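Local coordinates for tylactone synthase starter module and modules 1 & 2 (Streptomyces fradiae, PDB 2Z5L), which probably catalyses, through its ketoreductase domain, the NADPH-dependent reduction of a beta-ketoacyl intermediate in the building of the tylosin polyketide, at residues A[254-259]-A[383-388]; A[393-398]-A[474-479]; A[426-431]-A[462-467]. All blocks are in the same frame, centred on the assembly; numbering follows the deposited sequence.

Contact 1. Residues A[254-259]-A[383-388]; sequences ASWQPS and LDAFVL
Trp256, on the extended loop 254-259, reaches across to Asp384 and Ala385 of segment 383-388, which runs into a strand, and no backbone hydrogen bond joins the two segments. The indole carries the whole of its side of the contact. With CG placed opposite the backbone N (chi1 -167°), the ring is carried away from its own loop, and the six-membered end leads. CZ2 of Trp256 packs against CB of Ala385 at 3.8 Å, an apolar touch in which the methyl meets the ring obliquely. The Asp384 carboxylate lies beside the NE1-CZ2 edge of the indole. Its OD2 sits near the indole plane, with Trp256 CZ2 and Trp256 NE1 each 4.1 Å away, too long to make a bond of the NE1 approach. The carboxylate and ring planes are only 29° apart, although the side chains pass at a slant. In the Rossmann fold of this ketoreductase, strand 386-391 is flanked by strands 338-341 and 426-430, while loop 254-259 leads into strand 261-265 of the same parallel arrangement. Ala338 of strand 338-341 and Met468 of helix 457-470 also touch Trp256, wedging it between sheet and helix. On the polar side Asp384 is exposed, and its CG takes the position between backbone N and carbonyl carbon (chi1 72°), which swings the carboxylate towards the tryptophan.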
loop_
_atom_site.group_PDB
_atom_site.type_symbol
_atom_site.label_atom_id
_atom_site.label_comp_id
_atom_site.label_asym_id
_atom_site.label_seq_id
_atom_site.Cartn_x
_atom_site.Cartn_y
_atom_site.Cartn_z
ATOM N N ALA A 254 -6.512 22.144 13.986
ATOM C CA ALA A 254 -6.273 22.220 12.552
ATOM C C ALA A 254 -7.421 21.580 11.784
ATOM O O ALA A 254 -7.898 20.505 12.144
ATOM C CB ALA A 254 -4.956 21.529 12.202
ATOM N N SER A 255 -7.857 22.246 10.720
ATOM C CA SER A 255 -8.941 21.736 9.900
ATOM C C SER A 255 -8.854 22.305 8.497
ATOM O O SER A 255 -8.011 23.151 8.213
ATOM C CB SER A 255 -10.294 22.087 10.522
ATOM O OG SER A 255 -11.358 21.596 9.729
ATOM N N TRP A 256 -9.725 21.840 7.616
ATOM C CA TRP A 256 -9.712 22.317 6.245
ATOM C C TRP A 256 -11.130 22.747 5.867
ATOM O O TRP A 256 -12.107 22.164 6.338
ATOM C CB TRP A 256 -9.212 21.190 5.324
ATOM C CG TRP A 256 -8.871 21.632 3.945
ATOM C CD1 TRP A 256 -7.759 22.309 3.551
ATOM C CD2 TRP A 256 -9.677 21.467 2.776
ATOM N NE1 TRP A 256 -7.821 22.582 2.204
ATOM C CE2 TRP A 256 -8.990 22.076 1.704
ATOM C CE3 TRP A 256 -10.920 20.864 2.532
ATOM C CZ2 TRP A 256 -9.503 22.101 0.403
ATOM C CZ3 TRP A 256 -11.430 20.886 1.243
ATOM C CH2 TRP A 256 -10.720 21.504 0.192
ATOM N N GLN A 257 -11.241 23.781 5.039
ATOM C CA GLN A 257 -12.546 24.260 4.597
ATOM C C GLN A 257 -12.656 24.240 3.078
ATOM O O GLN A 257 -11.867 24.870 2.381
ATOM C CB GLN A 257 -12.811 25.673 5.111
ATOM C CG GLN A 257 -13.366 25.719 6.523
ATOM C CD GLN A 257 -13.699 27.140 6.972
ATOM O OE1 GLN A 257 -14.456 27.858 6.308
ATOM N NE2 GLN A 257 -13.130 27.551 8.103
ATOM N N PRO A 258 -13.649 23.511 2.548
ATOM C CA PRO A 258 -13.876 23.395 1.105
ATOM C C PRO A 258 -14.285 24.714 0.449
ATOM O O PRO A 258 -14.930 25.549 1.081
ATOM C CB PRO A 258 -14.984 22.353 1.027
ATOM C CG PRO A 258 -15.797 22.675 2.246
ATOM C CD PRO A 258 -14.711 22.810 3.294
ATOM N N SER A 259 -13.909 24.886 -0.818
ATOM C CA SER A 259 -14.236 26.087 -1.598
ATOM C C SER A 259 -14.100 25.767 -3.096
ATOM O O SER A 259 -13.431 24.808 -3.459
ATOM C CB SER A 259 -13.296 27.239 -1.230
ATOM O OG SER A 259 -11.949 26.931 -1.537
ATOM N N LEU A 383 -5.728 23.909 -8.367
ATOM C CA LEU A 383 -5.776 22.723 -7.509
ATOM C C LEU A 383 -4.925 22.902 -6.253
ATOM O O LEU A 383 -3.718 23.090 -6.344
ATOM C CB LEU A 383 -5.283 21.498 -8.288
ATOM C CG LEU A 383 -5.306 20.142 -7.580
ATOM C CD1 LEU A 383 -6.743 19.727 -7.317
ATOM C CD2 LEU A 383 -4.605 19.106 -8.454
ATOM N N ASP A 384 -5.542 22.851 -5.081
ATOM C CA ASP A 384 -4.777 23.002 -3.852
ATOM C C ASP A 384 -5.048 21.842 -2.904
ATOM O O ASP A 384 -4.691 21.893 -1.730
ATOM C CB ASP A 384 -5.137 24.307 -3.151
ATOM C CG ASP A 384 -6.506 24.261 -2.527
ATOM O OD1 ASP A 384 -7.490 24.104 -3.276
ATOM O OD2 ASP A 384 -6.599 24.366 -1.286
ATOM N N ALA A 385 -5.697 20.800 -3.409
ATOM C CA ALA A 385 -5.997 19.641 -2.586
ATOM C C ALA A 385 -6.134 18.385 -3.438
ATOM O O ALA A 385 -6.917 18.339 -4.386
ATOM C CB ALA A 385 -7.258 19.887 -1.792
ATOM N N PHE A 386 -5.349 17.374 -3.085
ATOM C CA PHE A 386 -5.329 16.092 -3.775
ATOM C C PHE A 386 -5.369 15.026 -2.668
ATOM O O PHE A 386 -4.339 14.664 -2.084
ATOM C CB PHE A 386 -4.031 15.990 -4.579
ATOM C CG PHE A 386 -4.065 14.981 -5.690
ATOM C CD1 PHE A 386 -4.672 15.275 -6.903
ATOM C CD2 PHE A 386 -3.470 13.735 -5.524
ATOM C CE1 PHE A 386 -4.680 14.337 -7.942
ATOM C CE2 PHE A 386 -3.473 12.794 -6.557
ATOM C CZ PHE A 386 -4.080 13.094 -7.767
ATOM N N VAL A 387 -6.561 14.525 -2.378
ATOM C CA VAL A 387 -6.729 13.547 -1.320
ATOM C C VAL A 387 -6.964 12.127 -1.807
ATOM O O VAL A 387 -7.895 11.853 -2.576
ATOM C CB VAL A 387 -7.900 13.961 -0.416
ATOM C CG1 VAL A 387 -7.896 13.144 0.855
ATOM C CG2 VAL A 387 -7.796 15.438 -0.106
ATOM N N LEU A 388 -6.119 11.214 -1.349
ATOM C CA LEU A 388 -6.260 9.826 -1.742
ATOM C C LEU A 388 -6.670 9.021 -0.528
ATOM O O LEU A 388 -6.098 9.167 0.562
ATOM C CB LEU A 388 -4.948 9.291 -2.334
ATOM C CG LEU A 388 -4.346 10.074 -3.516
ATOM C CD1 LEU A 388 -3.034 9.445 -3.910
ATOM C CD2 LEU A 388 -5.294 10.090 -4.714
#

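Contact 2. Residues A[393-398]-A[474-479]; sequences TGTWGN and CVTVVD
Thr476 meets both Thr395 and Trp396, and its two side-chain branches divide the work. The close-packed part is made by the methyl: CG2 of Thr476 rides 3.7 Å above the plane of the Trp396 indole, displaced towards the rim, and is nearest to CZ2 of Trp396 at 3.9 Å. OG1 of Thr476 lies beside the backbone N (chi1 -63°), which leaves CG2 opposite that N and against the indole. The hydroxyl passes the Thr395 side chain, the two running in opposite directions, with Thr395 CG2 3.8 Å from Thr476 OG1. On the looser side the link is made through a water. It accepts a hydrogen bond from Trp396 NE1 at 3.0 Å and is hydrogen-bonded to Thr476 OG1 at 2.7 Å, so the indole N-H and the hydroxyl are joined without touching each other. Val478 approaches the far end of the ring obliquely, its CB 4.4 Å from CH2 of Trp396. Phe498, edge-to-face, and Trp482 add further aromatic contacts to the same indole. The touching residues are all buried. The loop after strand 386-391 thus packs on strand 474-477, the last parallel strand of the Rossmann part, where strand 28-35 joins it antiparallel, consistent with the junction between the catalytic and structural subdomains of a modular ketoreductase.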
loop_
_atom_site.group_PDB
_atom_site.type_symbol
_atom_site.label_atom_id
_atom_site.label_comp_id
_atom_site.label_asym_id
_atom_site.label_seq_id
_atom_site.Cartn_x
_atom_site.Cartn_y
_atom_site.Cartn_z
ATOM N N THR A 393 -4.367 -1.583 5.177
ATOM C CA THR A 393 -3.935 -2.858 4.632
ATOM C C THR A 393 -2.635 -2.695 3.852
ATOM O O THR A 393 -1.814 -3.613 3.798
ATOM C CB THR A 393 -4.997 -3.455 3.699
ATOM O OG1 THR A 393 -5.246 -2.546 2.622
ATOM C CG2 THR A 393 -6.303 -3.709 4.472
ATOM N N GLY A 394 -2.458 -1.520 3.251
ATOM C CA GLY A 394 -1.263 -1.248 2.476
ATOM C C GLY A 394 -0.150 -0.603 3.278
ATOM O O GLY A 394 0.886 -0.253 2.704
ATOM N N THR A 395 -0.347 -0.423 4.583
ATOM C CA THR A 395 0.692 0.186 5.426
ATOM C C THR A 395 1.121 -0.748 6.556
ATOM O O THR A 395 2.288 -0.770 6.925
ATOM C CB THR A 395 0.231 1.523 6.064
ATOM O OG1 THR A 395 -0.308 2.382 5.052
ATOM C CG2 THR A 395 1.415 2.223 6.729
ATOM N N TRP A 396 0.176 -1.497 7.122
ATOM C CA TRP A 396 0.510 -2.439 8.182
ATOM C C TRP A 396 0.481 -3.854 7.650
ATOM O O TRP A 396 1.324 -4.677 7.995
ATOM C CB TRP A 396 -0.471 -2.347 9.352
ATOM C CG TRP A 396 -0.398 -1.068 10.113
ATOM C CD1 TRP A 396 0.491 -0.047 9.927
ATOM C CD2 TRP A 396 -1.263 -0.657 11.175
ATOM N NE1 TRP A 396 0.230 0.979 10.802
ATOM C CE2 TRP A 396 -0.843 0.630 11.581
ATOM C CE3 TRP A 396 -2.354 -1.250 11.819
ATOM C CZ2 TRP A 396 -1.475 1.334 12.606
ATOM C CZ3 TRP A 396 -2.983 -0.550 12.838
ATOM C CH2 TRP A 396 -2.543 0.733 13.220
ATOM N N GLY A 397 -0.498 -4.147 6.808
ATOM C CA GLY A 397 -0.605 -5.488 6.262
ATOM C C GLY A 397 -1.844 -6.166 6.807
ATOM O O GLY A 397 -2.306 -5.835 7.899
ATOM N N ASN A 398 -2.380 -7.111 6.043
ATOM C CA ASN A 398 -3.582 -7.843 6.431
ATOM C C ASN A 398 -3.850 -8.993 5.461
ATOM O O ASN A 398 -3.973 -8.793 4.250
ATOM C CB ASN A 398 -4.784 -6.902 6.450
ATOM C CG ASN A 398 -6.052 -7.587 6.903
ATOM O OD1 ASN A 398 -6.098 -8.170 7.985
ATOM N ND2 ASN A 398 -7.096 -7.510 6.079
ATOM N N CYS A 474 1.381 11.481 4.347
ATOM C CA CYS A 474 0.820 10.154 4.568
ATOM C C CYS A 474 0.622 9.984 6.054
ATOM O O CYS A 474 1.489 10.330 6.857
ATOM C CB CYS A 474 1.735 9.031 4.051
ATOM S SG CYS A 474 1.687 8.770 2.263
ATOM N N VAL A 475 -0.535 9.466 6.419
ATOM C CA VAL A 475 -0.839 9.241 7.810
ATOM C C VAL A 475 -1.821 8.103 7.867
ATOM O O VAL A 475 -2.595 7.901 6.931
ATOM C CB VAL A 475 -1.455 10.505 8.466
ATOM C CG1 VAL A 475 -2.760 10.881 7.768
ATOM C CG2 VAL A 475 -1.685 10.263 9.950
ATOM N N THR A 476 -1.758 7.340 8.954
ATOM C CA THR A 476 -2.656 6.220 9.161
ATOM C C THR A 476 -3.645 6.651 10.225
ATOM O O THR A 476 -3.263 6.973 11.355
ATOM C CB THR A 476 -1.917 4.952 9.683
ATOM O OG1 THR A 476 -0.974 4.497 8.707
ATOM C CG2 THR A 476 -2.910 3.834 9.961
ATOM N N VAL A 477 -4.917 6.684 9.863
ATOM C CA VAL A 477 -5.949 7.054 10.814
ATOM C C VAL A 477 -6.734 5.792 11.093
ATOM O O VAL A 477 -7.570 5.389 10.286
ATOM C CB VAL A 477 -6.900 8.122 10.233
ATOM C CG1 VAL A 477 -7.991 8.440 11.240
ATOM C CG2 VAL A 477 -6.122 9.382 9.879
ATOM N N VAL A 478 -6.458 5.152 12.222
ATOM C CA VAL A 478 -7.166 3.924 12.567
ATOM C C VAL A 478 -7.480 3.824 14.049
ATOM O O VAL A 478 -6.716 4.288 14.891
ATOM C CB VAL A 478 -6.344 2.661 12.211
ATOM C CG1 VAL A 478 -7.211 1.425 12.379
ATOM C CG2 VAL A 478 -5.796 2.753 10.805
ATOM N N ASP A 479 -8.601 3.193 14.361
ATOM C CA ASP A 479 -8.998 2.992 15.744
ATOM C C ASP A 479 -8.738 1.522 16.065
ATOM O O ASP A 479 -9.411 0.628 15.531
ATOM C CB ASP A 479 -10.477 3.334 15.935
ATOM C CG ASP A 479 -10.943 3.115 17.364
ATOM O OD1 ASP A 479 -10.162 3.407 18.293
ATOM O OD2 ASP A 479 -12.086 2.662 17.561
HETATM O O HOH W 1 1.210 3.789 10.216
#

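Contact 3. Residues A[426-431]-A[462-467]; sequences TSVAWG and DALLGA
Val428 points at Leu464 on helix 457-470, and Trp430, two residues further along strand 426-430, brings the end of its ring up to it, in the helix-on-sheet packing of a Rossmann fold. The helix belongs to the connection that carries the chain from strand 426-430 to its parallel neighbour 474-477, a beta-alpha-beta crossover. Only apolar contacts join the two segments. Among the aliphatic ones, CG2 of Val428 meets CD1 of Leu464 at 4.1 Å, the side chains passing at a slant. CG of Leu464 lies opposite its backbone N (chi1 174°), and with chi2 near 59° this brings CD1 to the strand; CB lies beside the indole. The aromatic contacts centre on the six-membered end of Trp430, whose side chain crosses Leu464 at about a right angle. Here CB of Leu464 lies in the plane of the ring at its edge, 3.9 Å from CH2 of Trp430. One face of the same ring is covered from within the strand, CG1 of Val428 standing 3.5 Å above the plane and offset towards the rim. The ring thus has neighbours at face and edge, and it also meets Phe389 and Trp433. The polar interactions stay inside the helix or lead elsewhere: Asp462, on the side turned from the strand, forms a salt bridge with Arg278. Along the helix backbone, Ala467 N donates to Ala463 O at 2.8 Å.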
loop_
_atom_site.group_PDB
_atom_site.type_symbol
_atom_site.label_atom_id
_atom_site.label_comp_id
_atom_site.label_asym_id
_atom_site.label_seq_id
_atom_site.Cartn_x
_atom_site.Cartn_y
_atom_site.Cartn_z
ATOM N N THR A 426 -2.336 14.380 -0.332
ATOM C CA THR A 426 -2.471 13.840 1.021
ATOM C C THR A 426 -3.007 12.406 0.870
ATOM O O THR A 426 -3.967 12.177 0.130
ATOM C CB THR A 426 -3.487 14.659 1.854
ATOM O OG1 THR A 426 -3.193 16.056 1.746
ATOM C CG2 THR A 426 -3.428 14.250 3.310
ATOM N N SER A 427 -2.400 11.447 1.566
ATOM C CA SER A 427 -2.833 10.049 1.485
ATOM C C SER A 427 -3.110 9.490 2.873
ATOM O O SER A 427 -2.207 9.408 3.709
ATOM C CB SER A 427 -1.763 9.196 0.787
ATOM O OG SER A 427 -2.188 7.851 0.634
ATOM N N VAL A 428 -4.360 9.108 3.124
ATOM C CA VAL A 428 -4.739 8.576 4.431
ATOM C C VAL A 428 -5.041 7.082 4.375
ATOM O O VAL A 428 -5.909 6.647 3.625
ATOM C CB VAL A 428 -5.977 9.307 4.994
ATOM C CG1 VAL A 428 -6.233 8.856 6.417
ATOM C CG2 VAL A 428 -5.768 10.814 4.943
ATOM N N ALA A 429 -4.315 6.309 5.176
ATOM C CA ALA A 429 -4.495 4.863 5.244
ATOM C C ALA A 429 -5.566 4.563 6.293
ATOM O O ALA A 429 -5.269 4.369 7.473
ATOM C CB ALA A 429 -3.174 4.181 5.615
ATOM N N TRP A 430 -6.817 4.516 5.846
ATOM C CA TRP A 430 -7.941 4.292 6.738
ATOM C C TRP A 430 -8.005 2.908 7.350
ATOM O O TRP A 430 -7.403 1.953 6.856
ATOM C CB TRP A 430 -9.256 4.582 6.005
ATOM C CG TRP A 430 -9.378 6.004 5.553
ATOM C CD1 TRP A 430 -9.084 6.503 4.310
ATOM C CD2 TRP A 430 -9.721 7.138 6.364
ATOM N NE1 TRP A 430 -9.213 7.868 4.307
ATOM C CE2 TRP A 430 -9.592 8.286 5.550
ATOM C CE3 TRP A 430 -10.103 7.295 7.699
ATOM C CZ2 TRP A 430 -9.844 9.572 6.023
ATOM C CZ3 TRP A 430 -10.357 8.590 8.179
ATOM C CH2 TRP A 430 -10.216 9.706 7.342
ATOM N N GLY A 431 -8.737 2.832 8.452
ATOM C CA GLY A 431 -8.950 1.580 9.147
ATOM C C GLY A 431 -10.377 1.233 8.787
ATOM O O GLY A 431 -10.862 1.688 7.750
ATOM N N ASP A 462 -13.755 14.109 10.290
ATOM C CA ASP A 462 -13.064 15.156 11.054
ATOM C C ASP A 462 -11.565 14.902 11.006
ATOM O O ASP A 462 -10.767 15.827 10.825
ATOM C CB ASP A 462 -13.506 15.174 12.525
ATOM C CG ASP A 462 -14.976 15.544 12.698
ATOM O OD1 ASP A 462 -15.505 16.331 11.869
ATOM O OD2 ASP A 462 -15.591 15.062 13.678
ATOM N N ALA A 463 -11.196 13.635 11.182
ATOM C CA ALA A 463 -9.798 13.230 11.163
ATOM C C ALA A 463 -9.190 13.600 9.817
ATOM O O ALA A 463 -8.018 13.996 9.732
ATOM C CB ALA A 463 -9.692 11.738 11.402
ATOM N N LEU A 464 -9.992 13.484 8.763
ATOM C CA LEU A 464 -9.531 13.824 7.419
ATOM C C LEU A 464 -9.253 15.319 7.366
ATOM O O LEU A 464 -8.154 15.754 7.013
ATOM C CB LEU A 464 -10.600 13.470 6.378
ATOM C CG LEU A 464 -10.313 13.892 4.930
ATOM C CD1 LEU A 464 -9.027 13.260 4.464
ATOM C CD2 LEU A 464 -11.474 13.482 4.029
ATOM N N LEU A 465 -10.266 16.102 7.725
ATOM C CA LEU A 465 -10.132 17.549 7.734
ATOM C C LEU A 465 -8.979 17.963 8.652
ATOM O O LEU A 465 -8.252 18.924 8.369
ATOM C CB LEU A 465 -11.446 18.199 8.185
ATOM C CG LEU A 465 -12.641 17.878 7.269
ATOM C CD1 LEU A 465 -13.850 18.702 7.687
ATOM C CD2 LEU A 465 -12.272 18.177 5.820
ATOM N N GLY A 466 -8.800 17.218 9.738
ATOM C CA GLY A 466 -7.722 17.512 10.667
ATOM C C GLY A 466 -6.365 17.227 10.045
ATOM O O GLY A 466 -5.428 18.009 10.170
ATOM N N ALA A 467 -6.266 16.091 9.368
ATOM C CA ALA A 467 -5.034 15.697 8.721
ATOM C C ALA A 467 -4.713 16.683 7.618
ATOM O O ALA A 467 -3.553 17.054 7.419
ATOM C CB ALA A 467 -5.169 14.286 8.140
#

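From the N terminus, the chain first passes loop 254-259, and contact 1 closes on it after 123 intervening residues, at segment 383-388, which leads into strand 386-391. Only then does contact 2 open, at loop 393-398; it closes at strand 474-477. Contact 3 falls wholly within that second loop, joining strand 426-430 to helix 457-470. Contacts 1 and 3 touch where Phe386 O and Thr426 N, 2.7 Å apart, probably hydrogen-bond; contacts 2 and 3 touch similarly, Val475 O lying 2.9 Å from Ala429 N. Adjacent strands 386-391, 426-430 and 474-477 thus link all three, tying the incoming loop, the covering helix and the loop after strand 386-391 to one region of sheet.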